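Periplasmic binding protein (Sulfurospirillum deleyianum, PDB 4PAG) is probably the solute-binding component of an ABC transporter, holding its ligand, here a histidine, in the cleft between two lobes. Local coordinates at residues T50-N55 against V232-F237; Y259-P262 against W268-R271. All coordinates share one frame; numbering follows the deposited sequence.

Interaction 1: T50-N55 against V232-F237; sequences TNKDNN and VQNPTF. With HIS (histidine), chain E.
No direct hydrogen bond joins Lys52 and Asp53 to Gln233 and Asn234; a water spans the gap instead. It lies 3.0 Å from Asn234 OD1 and 3.3 Å from Lys52 O and can donate to either, though its protons are shared among more acceptors than it can serve at once. Direct touching is slight, 153 Å² in all. Lys52, with CG anti to the backbone N (chi1 -166°) and every later torsion extended, carries its end across the Asn234 amide at about a right angle, CE lying 3.5 Å from Asn234 ND2. The polar ends of both side chains turn to a third residue: Lys52 NZ forms a salt bridge with Asp179 OD1, and Asn234 ND2 gives that same oxygen a hydrogen bond. Asp53 adds a marginal approach of OD1 to Gln233 CG.

The 50-55 loop is shaped from within. Asn51 OD1 receives the backbone Asp53 N at 2.9 Å, making an Asx turn, and also Asn54 ND2 at 3.0 Å. The latter bond is nearly straight (171°) and uses a lone pair in the carbonyl plane. At the pocket side, Pro235 CG lies 3.8 Å from O of the histidine carboxylate. The direct contact is thus small and polar, with the water and the shared Asp179 oxygen making up for the missing direct bond; Asp179 probably also offsets the lysine charge.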
ATOM      1  N   THR A  50     -10.861   8.986  -5.529  1.00 21.32           N
ATOM      2  CA  THR A  50      -9.785   9.887  -5.905  1.00 21.96           C
ATOM      3  C   THR A  50      -9.574  10.832  -4.746  1.00 20.69           C
ATOM      4  O   THR A  50     -10.515  11.471  -4.274  1.00 21.24           O
ATOM      5  CB  THR A  50     -10.119  10.716  -7.152  1.00 26.54           C
ATOM      6  OG1 THR A  50     -11.305  11.475  -6.909  1.00 37.64           O
ATOM      7  CG2 THR A  50     -10.344   9.822  -8.328  1.00 25.83           C
ATOM      8  N   ASN A  51      -8.340  10.898  -4.272  1.00 19.19           N
ATOM      9  CA  ASN A  51      -8.006  11.732  -3.137  1.00 19.76           C
ATOM     10  C   ASN A  51      -6.565  12.203  -3.297  1.00 18.25           C
ATOM     11  O   ASN A  51      -5.966  12.040  -4.364  1.00 19.77           O
ATOM     12  CB  ASN A  51      -8.259  10.968  -1.824  1.00 19.86           C
ATOM     13  CG  ASN A  51      -7.496   9.651  -1.744  1.00 22.57           C
ATOM     14  OD1 ASN A  51      -6.279   9.611  -1.917  1.00 18.54           O
ATOM     15  ND2 ASN A  51      -8.217   8.561  -1.471  1.00 27.44           N
ATOM     16  N   LYS A  52      -6.003  12.796  -2.257  1.00 17.14           N
ATOM     17  CA  LYS A  52      -4.656  13.363  -2.362  1.00 20.95           C
ATOM     18  C   LYS A  52      -3.573  12.313  -2.668  1.00 19.20           C
ATOM     19  O   LYS A  52      -2.580  12.609  -3.328  1.00 20.08           O
ATOM     20  CB  LYS A  52      -4.311  14.116  -1.076  1.00 22.89           C
ATOM     21  CG  LYS A  52      -3.086  15.009  -1.196  1.00 25.84           C
ATOM     22  CD  LYS A  52      -3.016  15.987  -0.040  1.00 28.50           C
ATOM     23  CE  LYS A  52      -1.670  16.693  -0.003  1.00 31.67           C
ATOM     24  NZ  LYS A  52      -1.638  17.802   0.983  1.00 31.69           N
ATOM     25  N   ASP A  53      -3.778  11.088  -2.192  1.00 18.11           N
ATOM     26  CA  ASP A  53      -2.750  10.046  -2.251  1.00 18.05           C
ATOM     27  C   ASP A  53      -2.998   9.014  -3.355  1.00 17.21           C
ATOM     28  O   ASP A  53      -2.136   8.174  -3.640  1.00 14.77           O
ATOM     29  CB  ASP A  53      -2.683   9.339  -0.891  1.00 19.69           C
ATOM     30  CG  ASP A  53      -2.363  10.294   0.250  1.00 23.23           C
ATOM     31  OD1 ASP A  53      -1.328  10.992   0.174  1.00 28.65           O
ATOM     32  OD2 ASP A  53      -3.141  10.355   1.229  1.00 30.35           O
ATOM     33  N   ASN A  54      -4.187   9.066  -3.954  1.00 15.43           N
ATOM     34  CA  ASN A  54      -4.616   8.090  -4.950  1.00 16.27           C
ATOM     35  C   ASN A  54      -5.358   8.835  -6.060  1.00 17.46           C
ATOM     36  O   ASN A  54      -6.394   9.457  -5.803  1.00 18.48           O
ATOM     37  CB  ASN A  54      -5.506   7.019  -4.306  1.00 15.76           C
ATOM     38  CG  ASN A  54      -4.832   6.322  -3.132  1.00 15.06           C
ATOM     39  OD1 ASN A  54      -4.217   5.271  -3.289  1.00 14.36           O
ATOM     40  ND2 ASN A  54      -4.935   6.915  -1.951  1.00 16.52           N
ATOM     41  N   ASN A  55      -4.809   8.784  -7.276  1.00 17.60           N
ATOM     42  CA  ASN A  55      -5.204   9.670  -8.374  1.00 19.76           C
ATOM     43  C   ASN A  55      -5.581   8.921  -9.643  1.00 16.88           C
ATOM     44  O   ASN A  55      -5.147   7.801  -9.865  1.00 15.40           O
ATOM     45  CB  ASN A  55      -4.027  10.594  -8.774  1.00 22.76           C
ATOM     46  CG  ASN A  55      -3.558  11.494  -7.652  1.00 25.56           C
ATOM     47  OD1 ASN A  55      -4.237  11.684  -6.635  1.00 34.81           O
ATOM     48  ND2 ASN A  55      -2.385  12.063  -7.833  1.00 27.56           N
ATOM     49  N   VAL A 232       9.474  11.185  -1.800  1.00 12.60           N
ATOM     50  CA  VAL A 232       8.521  12.252  -1.506  1.00 12.41           C
ATOM     51  C   VAL A 232       7.083  11.830  -1.828  1.00 12.64           C
ATOM     52  O   VAL A 232       6.803  11.302  -2.905  1.00 13.18           O
ATOM     53  CB  VAL A 232       8.856  13.503  -2.352  1.00 12.91           C
ATOM     54  CG1 VAL A 232       7.813  14.590  -2.145  1.00 13.79           C
ATOM     55  CG2 VAL A 232      10.266  14.013  -2.035  1.00 13.79           C
ATOM     56  N   GLN A 233       6.168  12.087  -0.902  1.00 14.19           N
ATOM     57  CA  GLN A 233       4.759  11.736  -1.105  1.00 16.05           C
ATOM     58  C   GLN A 233       4.003  12.898  -1.774  1.00 16.29           C
ATOM     59  O   GLN A 233       3.267  12.703  -2.740  1.00 16.89           O
ATOM     60  CB  GLN A 233       4.150  11.350   0.252  1.00 19.96           C
ATOM     61  CG  GLN A 233       3.074  10.274   0.306  1.00 24.43           C
ATOM     62  CD  GLN A 233       3.157   9.181  -0.749  1.00 19.76           C
ATOM     63  OE1 GLN A 233       2.722   9.380  -1.864  1.00 19.03           O
ATOM     64  NE2 GLN A 233       3.632   7.997  -0.370  1.00 17.80           N
ATOM     65  N   ASN A 234       4.208  14.116  -1.291  1.00 17.13           N
ATOM     66  CA  ASN A 234       3.367  15.242  -1.707  1.00 16.95           C
ATOM     67  C   ASN A 234       3.966  16.033  -2.881  1.00 15.51           C
ATOM     68  O   ASN A 234       5.116  16.489  -2.822  1.00 15.69           O
ATOM     69  CB  ASN A 234       3.058  16.143  -0.502  1.00 18.64           C
ATOM     70  CG  ASN A 234       2.124  15.466   0.516  1.00 23.37           C
ATOM     71  OD1 ASN A 234       1.939  14.243   0.502  1.00 27.64           O
ATOM     72  ND2 ASN A 234       1.523  16.267   1.394  1.00 24.12           N
ATOM     73  N   PRO A 235       3.193  16.193  -3.965  1.00 16.03           N
ATOM     74  CA  PRO A 235       3.741  16.905  -5.120  1.00 18.00           C
ATOM     75  C   PRO A 235       4.122  18.359  -4.835  1.00 19.33           C
ATOM     76  O   PRO A 235       5.051  18.853  -5.467  1.00 20.19           O
ATOM     77  CB  PRO A 235       2.619  16.826  -6.165  1.00 19.34           C
ATOM     78  CG  PRO A 235       1.385  16.509  -5.403  1.00 20.50           C
ATOM     79  CD  PRO A 235       1.819  15.715  -4.207  1.00 18.03           C
ATOM     80  N   THR A 236       3.450  19.030  -3.891  1.00 21.56           N
ATOM     81  CA  THR A 236       3.830  20.419  -3.548  1.00 24.51           C
ATOM     82  C   THR A 236       5.233  20.458  -2.941  1.00 20.73           C
ATOM     83  O   THR A 236       6.021  21.355  -3.243  1.00 23.13           O
ATOM     84  CB  THR A 236       2.848  21.149  -2.585  1.00 28.14           C
ATOM     85  OG1 THR A 236       2.961  20.627  -1.248  1.00 37.40           O
ATOM     86  CG2 THR A 236       1.422  21.034  -3.058  1.00 26.70           C
ATOM     87  N   PHE A 237       5.556  19.483  -2.099  1.00 17.81           N
ATOM     88  CA  PHE A 237       6.890  19.436  -1.543  1.00 17.42           C
ATOM     89  C   PHE A 237       7.938  19.110  -2.612  1.00 16.22           C
ATOM     90  O   PHE A 237       9.038  19.680  -2.621  1.00 16.58           O
ATOM     91  CB  PHE A 237       7.012  18.455  -0.383  1.00 18.88           C
ATOM     92  CG  PHE A 237       8.379  18.454   0.202  1.00 18.03           C
ATOM     93  CD1 PHE A 237       8.888  19.625   0.752  1.00 17.94           C
ATOM     94  CD2 PHE A 237       9.196  17.345   0.113  1.00 17.12           C
ATOM     95  CE1 PHE A 237      10.168  19.669   1.250  1.00 18.36           C
ATOM     96  CE2 PHE A 237      10.487  17.383   0.613  1.00 19.09           C
ATOM     97  CZ  PHE A 237      10.975  18.549   1.176  1.00 19.04           C
TER
HETATM   98  N   HIS E 403       2.980  13.798 -10.167  0.50 28.91           N
HETATM   99  CA  HIS E 403       2.188  12.748  -9.469  0.50 25.90           C
HETATM  100  C   HIS E 403       1.482  13.327  -8.251  0.50 22.60           C
HETATM  101  O   HIS E 403       1.840  13.128  -7.082  0.50 15.82           O
HETATM  102  CB  HIS E 403       3.072  11.573  -9.070  0.50 24.46           C
HETATM  103  CG  HIS E 403       3.965  11.091 -10.170  0.50 24.82           C
HETATM  104  ND1 HIS E 403       5.191  10.505  -9.937  0.50 21.02           N
HETATM  105  CD2 HIS E 403       3.810  11.115 -11.515  0.50 27.39           C
HETATM  106  CE1 HIS E 403       5.748  10.177 -11.088  0.50 24.88           C
HETATM  107  NE2 HIS E 403       4.931  10.537 -12.062  0.50 28.41           N
HETATM  108  OXT HIS E 403       0.509  14.041  -8.440  0.50 24.38           O
HETATM  109  O   HOH W   1       0.126  13.535  -1.718  1.00 33.72           O

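Interaction 2: Y259-P262 against W268-R271; sequences YLVP and WTDR. With HIS (histidine), chain E.
Pro262 O accepts the backbone N-H of Trp268 at 3.0 Å with an N-H...O angle of 160°, the one hydrogen bond between 259-262 and 268-271. The donor is tilted from the carbonyl plane. This bond ties the chain leaving strand 258-260 to the loop that returns beside it, where the CA atoms of Pro262 and Trp268 come within 5.8 Å.

The same two residues also meet through their side chains. Pro262 lies over one face of the indole: CB sits 3.6 Å from the centroid of the five-membered ring and only 12° off its normal, a CH-pi contact, while CG reaches over the six-membered ring to Trp268 CE3, also at 3.6 Å. Trp268 has CG anti to its carbonyl carbon (chi1 -76°), which swings the indole under the proline ring. The indole N-H is occupied by Tyr305 OH; this bond at NE1 and the proline over one face both help to set the position of the ring.

Val261 and Thr269 meet tip to tip, Val261 CG1 lying 3.6 Å from Thr269 OG1. The methyl also comes within 4.1 Å of Trp268 CB, linking the two halves of this buried contact.

On the ligand side, Leu260 O receives a weak bond from histidine ND1 at 3.3 Å, and Leu260 CD2 lies 3.2 Å from the ligand N and also close to its CB. A strand end running straight into a ligand-lining loop is typical of the binding cleft of periplasmic binding proteins, where loops at the C-terminal edge of a parallel sheet line the pocket.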
ATOM      1  N   TYR A 259      12.545  11.632  -5.448  1.00 14.89           N
ATOM      2  CA  TYR A 259      11.557  10.988  -6.327  1.00 14.83           C
ATOM      3  C   TYR A 259      10.163  11.019  -5.731  1.00 13.97           C
ATOM      4  O   TYR A 259       9.979  10.737  -4.543  1.00 13.34           O
ATOM      5  CB  TYR A 259      11.976   9.540  -6.637  1.00 15.75           C
ATOM      6  CG  TYR A 259      13.400   9.448  -7.165  1.00 16.81           C
ATOM      7  CD1 TYR A 259      13.699   9.798  -8.475  1.00 15.99           C
ATOM      8  CD2 TYR A 259      14.450   9.069  -6.334  1.00 17.41           C
ATOM      9  CE1 TYR A 259      15.005   9.762  -8.950  1.00 16.96           C
ATOM     10  CE2 TYR A 259      15.759   9.014  -6.806  1.00 18.10           C
ATOM     11  CZ  TYR A 259      16.025   9.356  -8.118  1.00 16.36           C
ATOM     12  OH  TYR A 259      17.309   9.299  -8.597  1.00 18.68           O
ATOM     13  N   LEU A 260       9.192  11.367  -6.571  1.00 13.10           N
ATOM     14  CA  LEU A 260       7.799  11.489  -6.168  1.00 13.39           C
ATOM     15  C   LEU A 260       7.099  10.139  -6.343  1.00 12.11           C
ATOM     16  O   LEU A 260       7.154   9.535  -7.403  1.00 12.47           O
ATOM     17  CB  LEU A 260       7.104  12.563  -7.012  1.00 14.88           C
ATOM     18  CG  LEU A 260       5.660  12.946  -6.706  1.00 16.95           C
ATOM     19  CD1 LEU A 260       5.514  13.540  -5.316  1.00 18.44           C
ATOM     20  CD2 LEU A 260       5.150  13.920  -7.767  1.00 18.50           C
ATOM     21  N   VAL A 261       6.452   9.663  -5.294  1.00 12.28           N
ATOM     22  CA  VAL A 261       5.780   8.361  -5.340  1.00 13.19           C
ATOM     23  C   VAL A 261       4.585   8.414  -6.297  1.00 12.49           C
ATOM     24  O   VAL A 261       3.733   9.284  -6.154  1.00 14.65           O
ATOM     25  CB  VAL A 261       5.287   7.936  -3.937  1.00 13.27           C
ATOM     26  CG1 VAL A 261       4.538   6.619  -3.992  1.00 13.11           C
ATOM     27  CG2 VAL A 261       6.447   7.818  -2.963  1.00 13.82           C
ATOM     28  N   PRO A 262       4.511   7.488  -7.274  1.00 11.90           N
ATOM     29  CA  PRO A 262       3.327   7.395  -8.127  1.00 14.20           C
ATOM     30  C   PRO A 262       2.056   7.007  -7.387  1.00 14.81           C
ATOM     31  O   PRO A 262       2.095   6.274  -6.381  1.00 14.07           O
ATOM     32  CB  PRO A 262       3.694   6.299  -9.130  1.00 15.62           C
ATOM     33  CG  PRO A 262       5.182   6.275  -9.139  1.00 14.01           C
ATOM     34  CD  PRO A 262       5.571   6.576  -7.724  1.00 13.08           C
ATOM     35  N   TRP A 268       1.705   3.756  -4.713  1.00 14.42           N
ATOM     36  CA  TRP A 268       2.665   2.667  -4.833  1.00 14.50           C
ATOM     37  C   TRP A 268       3.318   2.258  -3.509  1.00 13.61           C
ATOM     38  O   TRP A 268       3.836   1.150  -3.425  1.00 13.78           O
ATOM     39  CB  TRP A 268       3.765   2.997  -5.864  1.00 15.33           C
ATOM     40  CG  TRP A 268       3.328   2.886  -7.297  1.00 14.82           C
ATOM     41  CD1 TRP A 268       2.045   2.893  -7.773  1.00 15.13           C
ATOM     42  CD2 TRP A 268       4.176   2.782  -8.444  1.00 13.96           C
ATOM     43  NE1 TRP A 268       2.046   2.779  -9.133  1.00 15.00           N
ATOM     44  CE2 TRP A 268       3.340   2.716  -9.575  1.00 14.23           C
ATOM     45  CE3 TRP A 268       5.564   2.737  -8.626  1.00 13.62           C
ATOM     46  CZ2 TRP A 268       3.844   2.599 -10.873  1.00 13.51           C
ATOM     47  CZ3 TRP A 268       6.057   2.624  -9.915  1.00 12.86           C
ATOM     48  CH2 TRP A 268       5.201   2.561 -11.015  1.00 13.30           C
ATOM     49  N   THR A 269       3.306   3.116  -2.487  1.00 13.35           N
ATOM     50  CA  THR A 269       4.031   2.794  -1.237  1.00 14.95           C
ATOM     51  C   THR A 269       3.296   2.977   0.098  1.00 13.80           C
ATOM     52  O   THR A 269       3.674   2.337   1.080  1.00 15.26           O
ATOM     53  CB  THR A 269       5.398   3.531  -1.155  1.00 15.22           C
ATOM     54  OG1 THR A 269       5.203   4.914  -0.835  1.00 16.17           O
ATOM     55  CG2 THR A 269       6.152   3.421  -2.464  1.00 16.83           C
ATOM     56  N   ASP A 270       2.254   3.807   0.148  1.00 14.10           N
ATOM     57  CA  ASP A 270       1.658   4.211   1.430  1.00 14.33           C
ATOM     58  C   ASP A 270       0.337   4.978   1.221  1.00 14.74           C
ATOM     59  O   ASP A 270       0.058   5.442   0.121  1.00 15.34           O
ATOM     60  CB  ASP A 270       2.669   5.100   2.167  1.00 14.48           C
ATOM     61  CG  ASP A 270       2.337   5.310   3.627  1.00 14.70           C
ATOM     62  OD1 ASP A 270       1.547   4.527   4.200  1.00 15.88           O
ATOM     63  OD2 ASP A 270       2.895   6.264   4.216  1.00 15.10           O
ATOM     64  N   ARG A 271      -0.482   5.094   2.269  1.00 13.02           N
ATOM     65  CA  ARG A 271      -1.664   5.957   2.241  1.00 14.79           C
ATOM     66  C   ARG A 271      -2.639   5.528   1.133  1.00 15.17           C
ATOM     67  O   ARG A 271      -3.095   6.353   0.348  1.00 15.72           O
ATOM     68  CB  ARG A 271      -1.255   7.438   2.054  1.00 15.85           C
ATOM     69  CG  ARG A 271      -0.114   7.917   2.936  1.00 15.77           C
ATOM     70  CD  ARG A 271      -0.420   7.820   4.429  1.00 17.21           C
ATOM     71  NE  ARG A 271       0.787   8.003   5.234  1.00 18.73           N
ATOM     72  CZ  ARG A 271       0.813   8.136   6.562  1.00 16.27           C
ATOM     73  NH1 ARG A 271      -0.307   8.144   7.276  1.00 15.18           N
ATOM     74  NH2 ARG A 271       1.974   8.275   7.184  1.00 17.07           N
TER
HETATM   75  N   HIS E 403       2.980  13.798 -10.167  0.50 28.91           N
HETATM   76  CA  HIS E 403       2.188  12.748  -9.469  0.50 25.90           C
HETATM   77  C   HIS E 403       1.482  13.327  -8.251  0.50 22.60           C
HETATM   78  O   HIS E 403       1.840  13.128  -7.082  0.50 15.82           O
HETATM   79  CB  HIS E 403       3.072  11.573  -9.070  0.50 24.46           C
HETATM   80  CG  HIS E 403       3.965  11.091 -10.170  0.50 24.82           C
HETATM   81  ND1 HIS E 403       5.191  10.505  -9.937  0.50 21.02           N
HETATM   82  CD2 HIS E 403       3.810  11.115 -11.515  0.50 27.39           C
HETATM   83  CE1 HIS E 403       5.748  10.177 -11.088  0.50 24.88           C
HETATM   84  NE2 HIS E 403       4.931  10.537 -12.062  0.50 28.41           N
HETATM   85  OXT HIS E 403       0.509  14.041  -8.440  0.50 24.38           O

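How the interactions relate
The centres of the two interactions lie 8 Å apart, and neighbouring strand ends connect them: Val232 N to Tyr259 O at 2.8 Å and Val232 O to Val261 N at 2.9 Å are probable hydrogen bonds. Strands 229-232 and 258-260 thus deliver 232-237 and 259-262 to the same cleft. Loop 50-55 also borders loop 268-271, with Asp53 CB 3.3 Å from Arg271 O, and Asn54 ND2 bonds to that oxygen. Both interactions touch the histidine: interaction 1 near its carboxylate, interaction 2 at its imidazole, CB and amino N. Lys263, bonded to Gln233 O, Val261 O and the ligand, joins both sets of contacts at the pocket.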